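PDB 1VL4: PmbA-related protein from Thermotoga maritima, which is of uncertain function but may act as a metallopeptidase, as members of the PmbA/TldD family are thought to do. Local coordinates for residues K353-L358 against A434-V439. Numbering follows the deposited sequence.
Sequences KSFEEL and APSVLV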
ATOM      1  N   LYS A 353      36.578  -1.937  12.118  1.00 20.83           N
ATOM      2  CA  LYS A 353      36.569  -0.651  12.820  1.00 19.11           C
ATOM      3  C   LYS A 353      35.228  -0.385  13.519  1.00 18.40           C
ATOM      4  O   LYS A 353      34.159  -0.618  12.975  1.00 16.66           O
ATOM      5  CB  LYS A 353      36.868   0.482  11.847  1.00 18.38           C
ATOM      6  CG  LYS A 353      38.256   0.454  11.152  1.00 27.39           C
ATOM      7  CD  LYS A 353      39.369   0.589  12.116  1.00 32.57           C
ATOM      8  CE  LYS A 353      40.684   1.090  11.451  1.00 42.10           C
ATOM      9  NZ  LYS A 353      41.063   0.303  10.251  1.00 38.64           N
ATOM     10  N   SER A 354      35.274   0.147  14.733  1.00 16.51           N
ATOM     11  CA  SER A 354      34.056   0.595  15.375  1.00 13.86           C
ATOM     12  C   SER A 354      33.609   1.896  14.713  1.00 14.93           C
ATOM     13  O   SER A 354      34.354   2.503  13.933  1.00 12.66           O
ATOM     14  CB  SER A 354      34.317   0.856  16.847  1.00 15.62           C
ATOM     15  OG  SER A 354      35.198   1.941  16.962  1.00  8.78           O
ATOM     16  N   PHE A 355      32.396   2.336  15.048  1.00 16.16           N
ATOM     17  CA  PHE A 355      31.927   3.637  14.596  1.00 15.43           C
ATOM     18  C   PHE A 355      32.889   4.774  14.982  1.00 13.69           C
ATOM     19  O   PHE A 355      33.236   5.661  14.174  1.00 11.76           O
ATOM     20  CB  PHE A 355      30.524   3.901  15.141  1.00 16.81           C
ATOM     21  CG  PHE A 355      29.891   5.121  14.573  1.00 17.74           C
ATOM     22  CD1 PHE A 355      29.163   5.064  13.405  1.00 14.64           C
ATOM     23  CD2 PHE A 355      30.041   6.332  15.192  1.00 17.33           C
ATOM     24  CE1 PHE A 355      28.607   6.207  12.884  1.00 19.18           C
ATOM     25  CE2 PHE A 355      29.477   7.470  14.673  1.00 18.33           C
ATOM     26  CZ  PHE A 355      28.754   7.405  13.523  1.00 17.41           C
ATOM     27  N   GLU A 356      33.273   4.774  16.235  1.00 16.18           N
ATOM     28  CA  GLU A 356      34.197   5.786  16.748  1.00 17.50           C
ATOM     29  C   GLU A 356      35.523   5.795  15.983  1.00 15.37           C
ATOM     30  O   GLU A 356      36.091   6.863  15.753  1.00 11.99           O
ATOM     31  CB  GLU A 356      34.422   5.525  18.243  1.00 20.78           C
ATOM     32  CG  GLU A 356      35.336   6.523  18.983  1.00 30.83           C
ATOM     33  CD  GLU A 356      34.959   7.986  18.765  1.00 44.54           C
ATOM     34  OE1 GLU A 356      33.740   8.296  18.687  1.00 49.80           O
ATOM     35  OE2 GLU A 356      35.894   8.822  18.673  1.00 50.28           O
ATOM     36  N   GLU A 357      36.019   4.607  15.607  1.00 15.44           N
ATOM     37  CA  GLU A 357      37.221   4.487  14.792  1.00 18.87           C
ATOM     38  C   GLU A 357      37.019   5.029  13.377  1.00 16.36           C
ATOM     39  O   GLU A 357      37.863   5.744  12.845  1.00 12.66           O
ATOM     40  CB  GLU A 357      37.711   3.031  14.737  1.00 19.95           C
ATOM     41  CG  GLU A 357      38.318   2.570  16.071  1.00 29.32           C
ATOM     42  CD  GLU A 357      38.665   1.080  16.124  1.00 28.29           C
ATOM     43  OE1 GLU A 357      37.845   0.205  15.752  1.00 23.33           O
ATOM     44  OE2 GLU A 357      39.787   0.787  16.579  1.00 51.12           O
ATOM     45  N   LEU A 358      35.872   4.726  12.792  1.00 13.84           N
ATOM     46  CA  LEU A 358      35.481   5.310  11.508  1.00 14.09           C
ATOM     47  C   LEU A 358      35.391   6.844  11.528  1.00  9.91           C
ATOM     48  O   LEU A 358      35.788   7.506  10.566  1.00 10.32           O
ATOM     49  CB  LEU A 358      34.140   4.711  11.031  1.00 15.18           C
ATOM     50  CG  LEU A 358      34.111   3.235  10.653  1.00 14.11           C
ATOM     51  CD1 LEU A 358      32.759   2.937  10.047  1.00 18.96           C
ATOM     52  CD2 LEU A 358      35.238   2.761   9.715  1.00 18.47           C
ATOM     53  N   ALA A 434      23.536  -4.693   8.089  1.00 13.79           N
ATOM     54  CA  ALA A 434      24.694  -3.886   7.726  1.00 12.39           C
ATOM     55  C   ALA A 434      25.309  -3.183   8.888  1.00 14.20           C
ATOM     56  O   ALA A 434      24.610  -2.825   9.813  1.00 11.52           O
ATOM     57  CB  ALA A 434      24.326  -2.835   6.648  1.00 14.17           C
ATOM     58  N   PRO A 435      26.627  -2.915   8.779  1.00 11.06           N
ATOM     59  CA  PRO A 435      27.326  -1.978   9.658  1.00 11.55           C
ATOM     60  C   PRO A 435      27.347  -0.587   9.058  1.00  9.49           C
ATOM     61  O   PRO A 435      26.764  -0.352   8.015  1.00  9.24           O
ATOM     62  CB  PRO A 435      28.723  -2.568   9.706  1.00  8.83           C
ATOM     63  CG  PRO A 435      28.923  -3.048   8.301  1.00 10.35           C
ATOM     64  CD  PRO A 435      27.562  -3.508   7.809  1.00 14.83           C
ATOM     65  N   SER A 436      27.957   0.357   9.739  1.00 12.13           N
ATOM     66  CA  SER A 436      28.229   1.663   9.191  1.00 12.34           C
ATOM     67  C   SER A 436      29.379   1.497   8.170  1.00 13.32           C
ATOM     68  O   SER A 436      30.123   0.533   8.232  1.00 11.10           O
ATOM     69  CB  SER A 436      28.619   2.628  10.309  1.00 11.84           C
ATOM     70  OG  SER A 436      27.624   2.681  11.319  1.00 12.49           O
ATOM     71  N   VAL A 437      29.453   2.420   7.215  1.00 10.19           N
ATOM     72  CA  VAL A 437      30.541   2.507   6.236  1.00 10.93           C
ATOM     73  C   VAL A 437      31.013   3.935   6.060  1.00 10.98           C
ATOM     74  O   VAL A 437      30.257   4.923   6.310  1.00 11.88           O
ATOM     75  CB  VAL A 437      30.116   1.979   4.829  1.00 12.27           C
ATOM     76  CG1 VAL A 437      29.720   0.520   4.912  1.00 10.62           C
ATOM     77  CG2 VAL A 437      28.972   2.852   4.211  1.00 10.42           C
ATOM     78  N   LEU A 438      32.282   4.043   5.658  1.00 10.00           N
ATOM     79  CA  LEU A 438      32.878   5.271   5.187  1.00 10.18           C
ATOM     80  C   LEU A 438      32.942   5.308   3.649  1.00  9.80           C
ATOM     81  O   LEU A 438      33.565   4.447   3.003  1.00  9.47           O
ATOM     82  CB  LEU A 438      34.278   5.456   5.776  1.00  8.94           C
ATOM     83  CG  LEU A 438      34.987   6.699   5.260  1.00 17.04           C
ATOM     84  CD1 LEU A 438      34.175   7.987   5.548  1.00 15.20           C
ATOM     85  CD2 LEU A 438      36.379   6.746   5.871  1.00 21.54           C
ATOM     86  N   VAL A 439      32.254   6.309   3.096  1.00 11.08           N
ATOM     87  CA  VAL A 439      32.161   6.537   1.656  1.00 11.28           C
ATOM     88  C   VAL A 439      33.108   7.729   1.349  1.00 13.05           C
ATOM     89  O   VAL A 439      33.007   8.824   1.962  1.00 11.87           O
ATOM     90  CB  VAL A 439      30.678   6.834   1.212  1.00 11.32           C
ATOM     91  CG1 VAL A 439      30.553   6.990  -0.309  1.00  7.98           C
ATOM     92  CG2 VAL A 439      29.725   5.793   1.686  1.00  9.82           C
TER
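Phe355 and Leu358, one helical turn apart, both meet Ser436, the loop residue just before strand 437-444, and the helix that carries them starts at Phe355, right after its N-cap Ser354. At this cap Ser354 OG accepts from Glu357 N over 3.1 Å, while Ser354 N donates to Glu357 OE1 at 2.8 Å with an N-H...O angle of 168°, using the anti lone pair of that oxygen. The two reciprocal bonds define a capping box, and Leu358 N to Ser354 O, 2.9 Å, closes the first turn.

Phe355 reaches Ser436 through its ring. With CG anti to the backbone N (chi1 -172°), the ring extends until CD1 lies 3.5 Å from Ser436 OG, which sits at the ring edge and in its plane, so the approach is edge-on. The hydroxyl finds its polar partners outside the two segments, in hydrogen bonds with Asp425 OD2 and Asn241 N; two bonds fix its position, and the ring edge packs beside an oxygen already engaged. The ring also touches Asp425 and Leu238.

Leu358 points at the second segment and uses one methyl: CD1 is 4.0 Å from Ser436 O and 4.2 Å from Ser436 CB, and approaches Val437 N at 4.4 Å. This is van der Waals packing of one methyl mainly against the backbone and CB of Ser436, continued by Leu238 and Leu421 from strands 233-239 and 419-422, both hydrogen-bond neighbours of strand 437-444.

The 182 Å² buried in all is modest, and carbon atoms of Phe355 and Leu358 make the contact by van der Waals packing, chiefly on Ser436. The first turn of a capped helix thus packs at the entry to strand 437-444, as part of helix-on-sheet packing in the C-terminal domain of the PmbA/TldD family.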